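Local coordinates for thioredoxin reductase (Clostridium acetobutylicum ATCC 824, PDB 6GNA), which probably passes electrons from ferredoxin through its FAD and a pair of cysteines to thioredoxin, without using pyridine nucleotides, at residues P174-K177 / D178-L182; N153-A156 / E157-N161; Y234-G238 / H239-N243; M246-I250 / D251-A255. One frame throughout, in Å; residues are numbered along the deposited sequence. Where two conformers were deposited one is given.

Contact 1: P174-K177 / D178-L182; sequences PRYK and DEYQL
The carbonyl oxygen of Tyr-176 takes a hydrogen bond from the phenol of Tyr-180, with OH 2.8 Å from O. The donor lies in the carbonyl plane and the oxygen sits at the edge of the Tyr-180 ring; a side chain four residues on thus reaches back to the main chain and closes a local loop. A tyrosine suits this place because its rigid ring is long enough to put the hydroxyl on that carbonyl. Pro-174, the apolar, inflexible residue that ends strand 169-174, meets the hydroxyl end of this ring obliquely, its CB 3.5 Å from Tyr-180 CZ and the two side chains crossing at about a right angle. The two tyrosines form an offset edge-to-face pair, the edge of Tyr-180 turned to the face of Tyr-176, with centroids 5.5 Å apart and planes at 74°. With CG between its own backbone N and carbonyl carbon (chi1 54°), Tyr-176 is set to bring CE2 to 3.5 Å from Tyr-180 CE1. Asp-178 adds its CB at the Tyr-176 ring edge, 3.9 Å from CD2, and its backbone carbonyl O lies 3.2 Å above the Tyr-180 ring plane, toward the rim. Polar ends turn toward helix 155-163 and the residue leading into it: Tyr-176 OH bonds with Glu-157, and also with Tyr-172, while Asp-178 OD2 forms a salt bridge with Lys-154. Within these residues the turn is held by one hydroxyl-to-carbonyl bond and aromatic packing; Tyr-176 OH and the Asp-178 carboxylate tie it to the helix start.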
loop_
_atom_site.group_PDB
_atom_site.type_symbol
_atom_site.label_atom_id
_atom_site.label_comp_id
_atom_site.label_asym_id
_atom_site.label_seq_id
_atom_site.Cartn_x
_atom_site.Cartn_y
_atom_site.Cartn_z
ATOM N N PRO A 174 -21.994 -28.229 -8.408
ATOM C CA PRO A 174 -21.230 -27.596 -7.327
ATOM C C PRO A 174 -19.734 -27.695 -7.565
ATOM O O PRO A 174 -19.220 -28.718 -8.024
ATOM C CB PRO A 174 -21.641 -28.411 -6.099
ATOM C CG PRO A 174 -21.973 -29.764 -6.651
ATOM C CD PRO A 174 -22.583 -29.514 -8.000
ATOM N N ARG A 175 -19.027 -26.624 -7.203
ATOM C CA ARG A 175 -17.566 -26.593 -7.280
ATOM C C ARG A 175 -16.936 -26.428 -5.905
ATOM O O ARG A 175 -15.832 -25.891 -5.776
ATOM C CB ARG A 175 -17.094 -25.485 -8.211
ATOM C CG ARG A 175 -17.829 -25.462 -9.546
ATOM C CD ARG A 175 -17.692 -26.769 -10.295
ATOM N NE ARG A 175 -16.304 -27.070 -10.635
ATOM C CZ ARG A 175 -15.648 -28.170 -10.274
ATOM N NH1 ARG A 175 -16.242 -29.119 -9.560
ATOM N NH2 ARG A 175 -14.383 -28.328 -10.642
ATOM N N TYR A 176 -17.644 -26.875 -4.877
ATOM C CA TYR A 176 -17.176 -26.877 -3.502
ATOM C C TYR A 176 -17.900 -28.018 -2.805
ATOM O O TYR A 176 -18.940 -28.491 -3.277
ATOM C CB TYR A 176 -17.502 -25.557 -2.791
ATOM C CG TYR A 176 -18.965 -25.224 -2.893
ATOM C CD1 TYR A 176 -19.460 -24.576 -4.008
ATOM C CD2 TYR A 176 -19.864 -25.595 -1.900
ATOM C CE1 TYR A 176 -20.794 -24.292 -4.136
ATOM C CE2 TYR A 176 -21.214 -25.306 -2.017
ATOM C CZ TYR A 176 -21.674 -24.657 -3.138
ATOM O OH TYR A 176 -23.002 -24.364 -3.301
ATOM N N LYS A 177 -17.331 -28.458 -1.684
ATOM C CA LYS A 177 -17.861 -29.554 -0.881
ATOM C C LYS A 177 -18.700 -28.985 0.252
ATOM O O LYS A 177 -18.182 -28.247 1.102
ATOM C CB LYS A 177 -16.726 -30.377 -0.275
ATOM C CG LYS A 177 -15.635 -30.792 -1.235
ATOM C CD LYS A 177 -16.024 -32.022 -2.003
ATOM C CE LYS A 177 -14.813 -32.653 -2.644
ATOM N NZ LYS A 177 -15.193 -33.909 -3.305
ATOM N N ASP A 178 -19.973 -29.357 0.285
ATOM C CA ASP A 178 -20.886 -28.946 1.345
ATOM C C ASP A 178 -22.172 -29.737 1.148
ATOM O O ASP A 178 -22.346 -30.421 0.134
ATOM C CB ASP A 178 -21.166 -27.447 1.232
ATOM C CG ASP A 178 -21.739 -26.837 2.495
ATOM O OD1 ASP A 178 -21.844 -27.531 3.522
ATOM O OD2 ASP A 178 -22.077 -25.636 2.452
ATOM N N GLU A 179 -23.072 -29.639 2.124
ATOM C CA GLU A 179 -24.479 -29.862 1.832
ATOM C C GLU A 179 -25.028 -28.669 1.057
ATOM O O GLU A 179 -24.603 -27.527 1.248
ATOM C CB GLU A 179 -25.296 -30.049 3.113
ATOM C CG GLU A 179 -24.851 -31.219 3.977
ATOM C CD GLU A 179 -24.917 -32.543 3.243
ATOM O OE1 GLU A 179 -25.683 -32.645 2.262
ATOM O OE2 GLU A 179 -24.197 -33.482 3.644
ATOM N N TYR A 180 -25.958 -28.942 0.147
ATOM C CA TYR A 180 -26.487 -27.925 -0.759
ATOM C C TYR A 180 -27.968 -27.708 -0.463
ATOM O O TYR A 180 -28.767 -28.648 -0.537
ATOM C CB TYR A 180 -26.281 -28.358 -2.212
ATOM C CG TYR A 180 -24.882 -28.868 -2.496
ATOM C CD1 TYR A 180 -23.781 -28.018 -2.442
ATOM C CD2 TYR A 180 -24.661 -30.199 -2.818
ATOM C CE1 TYR A 180 -22.505 -28.481 -2.698
ATOM C CE2 TYR A 180 -23.386 -30.676 -3.069
ATOM C CZ TYR A 180 -22.309 -29.812 -3.013
ATOM O OH TYR A 180 -21.040 -30.289 -3.265
ATOM N N GLN A 181 -28.338 -26.466 -0.156
ATOM C CA GLN A 181 -29.708 -26.139 0.238
ATOM C C GLN A 181 -30.497 -25.733 -1.006
ATOM O O GLN A 181 -30.695 -24.550 -1.306
ATOM C CB GLN A 181 -29.712 -25.048 1.303
ATOM C CG GLN A 181 -29.234 -25.533 2.670
ATOM C CD GLN A 181 -27.727 -25.659 2.758
ATOM O OE1 GLN A 181 -27.009 -24.735 2.427
ATOM N NE2 GLN A 181 -27.247 -26.802 3.237
ATOM N N LEU A 182 -30.950 -26.750 -1.733
ATOM C CA LEU A 182 -31.623 -26.584 -3.014
ATOM C C LEU A 182 -33.012 -27.200 -2.952
ATOM O O LEU A 182 -33.205 -28.253 -2.340
ATOM C CB LEU A 182 -30.817 -27.279 -4.120
ATOM C CG LEU A 182 -29.407 -26.731 -4.359
ATOM C CD1 LEU A 182 -28.579 -27.692 -5.187
ATOM C CD2 LEU A 182 -29.494 -25.388 -5.046
#

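Contact 2: N153-A156 / E157-N161; sequences NKEA and ESEAN
From Lys-154 to Ala-160 the chain winds into the start of helix 155-163: Glu-157 N reaches back three residues to Lys-154 O at 2.9 Å, whereas Glu-159 N and Ala-160 N reach back four, to the carbonyls of Glu-155 and Ala-156. Ahead of this turn Asn-153 supplies a capping bond, its OD1 accepting from Ala-156 N at 3.1 Å; the short amide side chain supplements a weak backbone bond at this first-turn amide, and its ND2 donates to Asp-222. Three residues apart, Lys-154 and Glu-157 form a salt bridge in which NZ stands 2.8 Å from OE2, on the syn side of the carboxylate, with a weaker second bond to OE1. The lysine is bent at chi2 and chi3, which brings its ammonium to the carboxylate oxygens; the glutamate runs straight beyond CG to meet it. One turn apart, Glu-155 and Glu-159 bring OE1 and OE2 to 2.5 Å, their carboxylate planes 61° apart, so one acid group probably holds a proton. The other oxygen of Glu-159 accepts from the amide of Thr-136, between the disulfide cysteines. Ala-156 and Ala-160, small enough to lie close to the sheet, pack on Tyr-172 of strand 169-174. Glu-157 also accepts from Tyr-176 OH and Gln-181 N. Its charge is probably offset by these donors and the lysine, in contrast to the acidic pair, which probably needs a proton to come so close.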
loop_
_atom_site.group_PDB
_atom_site.type_symbol
_atom_site.label_atom_id
_atom_site.label_comp_id
_atom_site.label_asym_id
_atom_site.label_seq_id
_atom_site.Cartn_x
_atom_site.Cartn_y
_atom_site.Cartn_z
ATOM N N ASN A 153 -19.944 -20.860 -4.862
ATOM C CA ASN A 153 -20.175 -20.339 -3.525
ATOM C C ASN A 153 -21.625 -20.640 -3.151
ATOM O O ASN A 153 -22.401 -21.154 -3.960
ATOM C CB ASN A 153 -19.842 -18.848 -3.437
ATOM C CG ASN A 153 -20.642 -18.010 -4.396
ATOM O OD1 ASN A 153 -21.736 -18.381 -4.831
ATOM N ND2 ASN A 153 -20.090 -16.857 -4.737
ATOM N N LYS A 154 -21.994 -20.290 -1.916
ATOM C CA LYS A 154 -23.329 -20.614 -1.418
ATOM C C LYS A 154 -24.423 -19.772 -2.077
ATOM O O LYS A 154 -25.544 -20.257 -2.273
ATOM C CB LYS A 154 -23.400 -20.453 0.103
ATOM C CG LYS A 154 -22.506 -21.409 0.905
ATOM C CD LYS A 154 -22.891 -22.869 0.766
ATOM C CE LYS A 154 -24.222 -23.197 1.391
ATOM N NZ LYS A 154 -24.505 -24.646 1.240
ATOM N N GLU A 155 -24.134 -18.505 -2.386
ATOM C CA GLU A 155 -25.132 -17.659 -3.049
ATOM C C GLU A 155 -25.631 -18.282 -4.344
ATOM O O GLU A 155 -26.791 -18.079 -4.722
ATOM C CB GLU A 155 -24.546 -16.271 -3.305
ATOM C CG GLU A 155 -25.609 -15.201 -3.649
ATOM C CD GLU A 155 -25.999 -15.149 -5.111
ATOM O OE1 GLU A 155 -25.239 -15.649 -5.982
ATOM O OE2 GLU A 155 -27.074 -14.573 -5.397
ATOM N N ALA A 156 -24.781 -19.055 -5.017
ATOM C CA ALA A 156 -25.171 -19.699 -6.267
ATOM C C ALA A 156 -26.357 -20.638 -6.068
ATOM O O ALA A 156 -27.181 -20.795 -6.976
ATOM C CB ALA A 156 -23.962 -20.444 -6.848
ATOM N N GLU A 157 -26.435 -21.269 -4.888
ATOM C CA GLU A 157 -27.564 -22.144 -4.576
ATOM C C GLU A 157 -28.867 -21.358 -4.554
ATOM O O GLU A 157 -29.893 -21.828 -5.054
ATOM C CB GLU A 157 -27.351 -22.842 -3.230
ATOM C CG GLU A 157 -26.108 -23.720 -3.163
ATOM C CD GLU A 157 -25.860 -24.312 -1.788
ATOM O OE1 GLU A 157 -26.767 -24.206 -0.921
ATOM O OE2 GLU A 157 -24.754 -24.861 -1.579
ATOM N N SER A 158 -28.844 -20.151 -3.982
ATOM C CA SER A 158 -30.044 -19.320 -3.977
ATOM C C SER A 158 -30.455 -18.945 -5.392
ATOM O O SER A 158 -31.648 -18.868 -5.707
ATOM C CB SER A 158 -29.793 -18.051 -3.157
ATOM O OG SER A 158 -29.493 -18.359 -1.808
ATOM N N GLU A 159 -29.484 -18.700 -6.264
ATOM C CA GLU A 159 -29.836 -18.337 -7.630
ATOM C C GLU A 159 -30.459 -19.522 -8.345
ATOM O O GLU A 159 -31.418 -19.357 -9.100
ATOM C CB GLU A 159 -28.602 -17.834 -8.377
ATOM C CG GLU A 159 -28.011 -16.552 -7.781
ATOM C CD GLU A 159 -27.116 -15.809 -8.735
ATOM O OE1 GLU A 159 -27.468 -15.730 -9.923
ATOM O OE2 GLU A 159 -26.062 -15.288 -8.301
ATOM N N ALA A 160 -29.920 -20.720 -8.121
ATOM C CA ALA A 160 -30.531 -21.923 -8.689
ATOM C C ALA A 160 -31.974 -22.078 -8.226
ATOM O O ALA A 160 -32.856 -22.421 -9.021
ATOM C CB ALA A 160 -29.718 -23.150 -8.274
ATOM N N ASN A 161 -32.227 -21.868 -6.933
ATOM C CA ASN A 161 -33.590 -21.993 -6.426
ATOM C C ASN A 161 -34.517 -20.995 -7.100
ATOM O O ASN A 161 -35.666 -21.324 -7.421
ATOM C CB ASN A 161 -33.615 -21.812 -4.910
ATOM C CG ASN A 161 -32.930 -22.941 -4.183
ATOM O OD1 ASN A 161 -32.871 -24.064 -4.686
ATOM N ND2 ASN A 161 -32.379 -22.644 -3.015
#

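Contact 3: Y234-G238 / H239-N243; sequences YVEDG and HIKVN
Tyr-234 lays its ring obliquely against the aliphatic root of Lys-241, CD2 3.6 Å from CB, and its carbonyl takes a weak bond from Lys-241 N. Val-235 is next, forming an antiparallel non-hydrogen-bonded pair with Ile-240; their branched side chains share one face of the hairpin, where CG2 of the valine is 4.3 Å from CG1 of the isoleucine, and both pack on Pro-226. Glu-236 makes the hydrogen-bonded pair with His-239: Glu-236 N is 2.9 Å from His-239 O, and His-239 N is 3.0 Å from Glu-236 O. The Glu-236 side chain is extended, CG anti to N (chi1 176°), and carries its carboxylate to Lys-241, OE2 lying 3.7 Å from NZ in a long salt bridge. Asp-237 and Gly-238 occupy the corners of a type I' turn, both with positive phi, which glycine tolerates easily. A water links the aspartate to the lysine, 2.7 Å from Asp-237 OD2. This two-residue-loop hairpin therefore has a polar face, with Lys-241 near Glu-236 and, through water, Asp-237, whereas the face of Val-235 and Ile-240 packs inward on Pro-226.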
loop_
_atom_site.group_PDB
_atom_site.type_symbol
_atom_site.label_atom_id
_atom_site.label_comp_id
_atom_site.label_asym_id
_atom_site.label_seq_id
_atom_site.Cartn_x
_atom_site.Cartn_y
_atom_site.Cartn_z
ATOM N N TYR A 234 -11.824 -0.219 -17.123
ATOM C CA TYR A 234 -10.604 -0.583 -17.835
ATOM C C TYR A 234 -9.810 -1.621 -17.038
ATOM O O TYR A 234 -9.386 -1.371 -15.900
ATOM C CB TYR A 234 -9.747 0.656 -18.096
ATOM C CG TYR A 234 -8.412 0.329 -18.705
ATOM C CD1 TYR A 234 -8.321 -0.311 -19.930
ATOM C CD2 TYR A 234 -7.235 0.641 -18.029
ATOM C CE1 TYR A 234 -7.095 -0.605 -20.495
ATOM C CE2 TYR A 234 -6.005 0.374 -18.595
ATOM C CZ TYR A 234 -5.937 -0.280 -19.791
ATOM O OH TYR A 234 -4.706 -0.553 -20.348
ATOM N N VAL A 235 -9.639 -2.791 -17.642
ATOM C CA VAL A 235 -8.971 -3.944 -17.068
ATOM C C VAL A 235 -7.946 -4.394 -18.090
ATOM O O VAL A 235 -8.184 -4.303 -19.300
ATOM C CB VAL A 235 -9.993 -5.070 -16.796
ATOM C CG1 VAL A 235 -9.334 -6.314 -16.233
ATOM C CG2 VAL A 235 -11.079 -4.591 -15.861
ATOM N N GLU A 236 -6.806 -4.856 -17.619
ATOM C CA GLU A 236 -5.802 -5.435 -18.487
ATOM C C GLU A 236 -5.209 -6.631 -17.762
ATOM O O GLU A 236 -4.809 -6.521 -16.599
ATOM C CB GLU A 236 -4.723 -4.399 -18.820
ATOM C CG GLU A 236 -3.573 -4.932 -19.642
ATOM C CD GLU A 236 -2.568 -3.845 -20.002
ATOM O OE1 GLU A 236 -2.140 -3.800 -21.173
ATOM O OE2 GLU A 236 -2.229 -3.032 -19.116
ATOM N N ASP A 237 -5.192 -7.779 -18.437
ATOM C CA ASP A 237 -4.642 -9.004 -17.869
ATOM C C ASP A 237 -5.435 -9.450 -16.642
ATOM O O ASP A 237 -4.881 -10.031 -15.711
ATOM C CB ASP A 237 -3.151 -8.849 -17.542
ATOM C CG ASP A 237 -2.325 -8.452 -18.751
ATOM O OD1 ASP A 237 -2.729 -8.792 -19.885
ATOM O OD2 ASP A 237 -1.270 -7.803 -18.566
ATOM N N GLY A 238 -6.742 -9.184 -16.642
ATOM C CA GLY A 238 -7.586 -9.501 -15.509
ATOM C C GLY A 238 -7.393 -8.616 -14.301
ATOM O O GLY A 238 -8.018 -8.870 -13.260
ATOM N N HIS A 239 -6.545 -7.594 -14.386
ATOM C CA HIS A 239 -6.275 -6.700 -13.266
ATOM C C HIS A 239 -6.905 -5.355 -13.558
ATOM O O HIS A 239 -6.799 -4.846 -14.680
ATOM C CB HIS A 239 -4.777 -6.431 -13.076
ATOM C CG HIS A 239 -3.920 -7.652 -13.109
ATOM N ND1 HIS A 239 -4.084 -8.703 -12.234
ATOM C CD2 HIS A 239 -2.864 -7.974 -13.892
ATOM C CE1 HIS A 239 -3.177 -9.630 -12.490
ATOM N NE2 HIS A 239 -2.423 -9.210 -13.489
ATOM N N ILE A 240 -7.623 -4.806 -12.572
ATOM C CA ILE A 240 -8.137 -3.444 -12.694
ATOM C C ILE A 240 -6.968 -2.477 -12.618
ATOM O O ILE A 240 -6.190 -2.493 -11.660
ATOM C CB ILE A 240 -9.164 -3.141 -11.592
ATOM C CG1 ILE A 240 -10.331 -4.143 -11.615
ATOM C CG2 ILE A 240 -9.656 -1.700 -11.720
ATOM C CD1 ILE A 240 -11.272 -4.036 -10.410
ATOM N N LYS A 241 -6.841 -1.618 -13.622
ATOM C CA LYS A 241 -5.717 -0.700 -13.692
ATOM C C LYS A 241 -6.020 0.576 -12.914
ATOM O O LYS A 241 -7.053 1.218 -13.130
ATOM C CB LYS A 241 -5.396 -0.407 -15.146
ATOM C CG LYS A 241 -4.819 -1.623 -15.858
ATOM C CD LYS A 241 -3.398 -1.897 -15.384
ATOM C CE LYS A 241 -2.800 -3.121 -16.055
ATOM N NZ LYS A 241 -1.427 -3.437 -15.573
ATOM N N VAL A 242 -5.134 0.912 -11.975
ATOM C CA VAL A 242 -5.284 2.095 -11.140
ATOM C C VAL A 242 -4.004 2.918 -11.170
ATOM O O VAL A 242 -2.914 2.425 -11.481
ATOM C CB VAL A 242 -5.656 1.779 -9.675
ATOM C CG1 VAL A 242 -6.992 1.047 -9.590
ATOM C CG2 VAL A 242 -4.563 0.958 -8.980
ATOM N N ASN A 243 -4.163 4.194 -10.841
ATOM C CA ASN A 243 -3.030 5.086 -10.664
ATOM C C ASN A 243 -2.639 5.160 -9.184
ATOM O O ASN A 243 -3.109 4.389 -8.339
ATOM C CB ASN A 243 -3.352 6.441 -11.294
ATOM C CG ASN A 243 -4.436 7.202 -10.553
ATOM O OD1 ASN A 243 -4.841 6.847 -9.440
ATOM N ND2 ASN A 243 -4.909 8.269 -11.167
HETATM O O HOH W 1 -9.271 1.160 -14.586
HETATM O O HOH W 2 -1.081 -6.277 -16.291
#

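Contact 4: M246-I250 / D251-A255; sequences METNI and DGCYA
A type II turn from Ile-250 to Cys-253 leads the chain into strand 253-255, an outermost strand of the five-stranded parallel sheet, and Cys-253 N closes it on Ile-250 O at 3.0 Å. Gly-252 fills the corner where a side chain would jam against the preceding carbonyl. Beyond the turn, the arms are joined by a single bridge between Glu-247 and Tyr-254. Thr-248 does most of the polar work. Its N and OG1 both donate to Cys-253 O, at 3.0 and 2.8 Å, the amide in the carbonyl plane and the hydroxyl well above it. The same OG1 accepts from Ile-250 N at 3.0 Å, giving an ST turn; the hydroxyl can do both because it stands between backbone N and carbonyl carbon (chi1 73°). The threonine methyl, by contrast, faces Ala-255 CB. Ala-255 N bonds to Met-246 O, whereas Ala-255 O is buried and has no partner. Glu-247 and Tyr-254 run side by side in the same direction, CG 3.7 Å from CE2, and a water bridges Glu-247 OE2 (2.6 Å) and Tyr-254 OH (2.8 Å); the other carboxylate oxygen binds Asn-243. The Tyr-254 ring also packs on helix 266-286. The edge strand entered here pairs in parallel with strand 108-110, and this parallel sheet, with FAD about 9 Å from the Ala-255 side chain, is consistent with the Rossmann-type FAD domain of the pyridine nucleotide-disulphide oxidoreductase family.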
loop_
_atom_site.group_PDB
_atom_site.type_symbol
_atom_site.label_atom_id
_atom_site.label_comp_id
_atom_site.label_asym_id
_atom_site.label_seq_id
_atom_site.Cartn_x
_atom_site.Cartn_y
_atom_site.Cartn_z
ATOM N N MET A 246 -5.268 5.240 -6.601
ATOM C CA MET A 246 -6.190 4.111 -6.675
ATOM C C MET A 246 -7.393 4.409 -7.549
ATOM O O MET A 246 -8.393 3.696 -7.488
ATOM C CB MET A 246 -6.661 3.623 -5.296
ATOM C CG MET A 246 -5.549 3.260 -4.360
ATOM S SD MET A 246 -4.404 2.033 -4.992
ATOM C CE MET A 246 -2.848 2.677 -4.289
ATOM N N GLU A 247 -7.310 5.449 -8.371
ATOM C CA GLU A 247 -8.377 5.798 -9.296
ATOM C C GLU A 247 -8.372 4.857 -10.498
ATOM O O GLU A 247 -7.322 4.598 -11.090
ATOM C CB GLU A 247 -8.164 7.230 -9.789
ATOM C CG GLU A 247 -8.348 8.270 -8.703
ATOM C CD GLU A 247 -7.850 9.656 -9.083
ATOM O OE1 GLU A 247 -7.069 9.789 -10.051
ATOM O OE2 GLU A 247 -8.244 10.616 -8.390
ATOM N N THR A 248 -9.546 4.362 -10.873
ATOM C CA THR A 248 -9.701 3.631 -12.124
ATOM C C THR A 248 -9.959 4.628 -13.250
ATOM O O THR A 248 -9.896 5.844 -13.049
ATOM C CB THR A 248 -10.887 2.667 -12.036
ATOM O OG1 THR A 248 -12.113 3.415 -12.090
ATOM C CG2 THR A 248 -10.845 1.801 -10.763
ATOM N N ASN A 249 -10.285 4.119 -14.445
ATOM C CA ASN A 249 -10.655 4.981 -15.566
ATOM C C ASN A 249 -12.010 5.655 -15.371
ATOM O O ASN A 249 -12.341 6.568 -16.130
ATOM C CB ASN A 249 -10.676 4.198 -16.888
ATOM C CG ASN A 249 -11.778 3.177 -16.948
ATOM O OD1 ASN A 249 -11.973 2.430 -15.990
ATOM N ND2 ASN A 249 -12.508 3.127 -18.048
ATOM N N ILE A 250 -12.800 5.235 -14.388
ATOM C CA ILE A 250 -14.143 5.760 -14.171
ATOM C C ILE A 250 -14.090 6.742 -13.010
ATOM O O ILE A 250 -13.742 6.362 -11.888
ATOM C CB ILE A 250 -15.148 4.624 -13.910
ATOM C CG1 ILE A 250 -15.291 3.736 -15.157
ATOM C CG2 ILE A 250 -16.524 5.180 -13.509
ATOM C CD1 ILE A 250 -16.119 2.469 -14.926
ATOM N N ASP A 251 -14.425 8.007 -13.262
ATOM C CA ASP A 251 -14.356 9.011 -12.205
ATOM C C ASP A 251 -15.227 8.588 -11.024
ATOM O O ASP A 251 -16.369 8.162 -11.199
ATOM C CB ASP A 251 -14.824 10.364 -12.742
ATOM C CG ASP A 251 -14.650 11.487 -11.733
ATOM O OD1 ASP A 251 -13.544 11.616 -11.164
ATOM O OD2 ASP A 251 -15.617 12.245 -11.513
ATOM N N GLY A 252 -14.688 8.719 -9.817
ATOM C CA GLY A 252 -15.405 8.335 -8.616
ATOM C C GLY A 252 -15.343 6.863 -8.266
ATOM O O GLY A 252 -15.895 6.473 -7.236
ATOM N N CYS A 253 -14.702 6.049 -9.098
ATOM C CA CYS A 253 -14.558 4.623 -8.871
ATOM C C CYS A 253 -13.083 4.322 -8.671
ATOM O O CYS A 253 -12.265 4.608 -9.558
ATOM C CB CYS A 253 -15.096 3.852 -10.071
ATOM S SG CYS A 253 -15.089 2.061 -9.855
ATOM N N TYR A 254 -12.757 3.776 -7.502
ATOM C CA TYR A 254 -11.418 3.390 -7.087
ATOM C C TYR A 254 -11.343 1.872 -7.016
ATOM O O TYR A 254 -12.369 1.180 -7.026
ATOM C CB TYR A 254 -11.129 3.966 -5.696
ATOM C CG TYR A 254 -11.254 5.471 -5.631
ATOM C CD1 TYR A 254 -12.494 6.075 -5.525
ATOM C CD2 TYR A 254 -10.133 6.278 -5.668
ATOM C CE1 TYR A 254 -12.618 7.446 -5.475
ATOM C CE2 TYR A 254 -10.247 7.651 -5.615
ATOM C CZ TYR A 254 -11.495 8.232 -5.518
ATOM O OH TYR A 254 -11.651 9.607 -5.482
ATOM N N ALA A 255 -10.124 1.347 -6.880
ATOM C CA ALA A 255 -9.958 -0.090 -6.686
ATOM C C ALA A 255 -8.757 -0.324 -5.780
ATOM O O ALA A 255 -7.805 0.461 -5.782
ATOM C CB ALA A 255 -9.784 -0.813 -8.022
HETATM O O HOH W 3 -9.261 10.870 -6.027
#

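The four contacts fall into two pairs on opposite sides of the chain's centre. Contacts 1 and 2 belong to the same beta-alpha-beta region: the helix of contact 2 and the loop of contact 1 flank strand 169-174 in sequence and touch directly, sharing one cluster of charges and tyrosine hydroxyls. Contacts 3 and 4, with centres 11 Å apart, join the small hairpin to the edge strand of the FAD-side sheet, through Ile-240 and Val-242 on Ala-255 and a bond from Tyr-234 N to Asn-249. Contacts 1 and 3 lie at the surface, 2 and 4 are partly buried. Contact 1 relies on aromatic packing and one side-chain-to-backbone bond; contacts 2, 3 and 4 have backbone bonding of helix, hairpin and turn-and-bridge kinds.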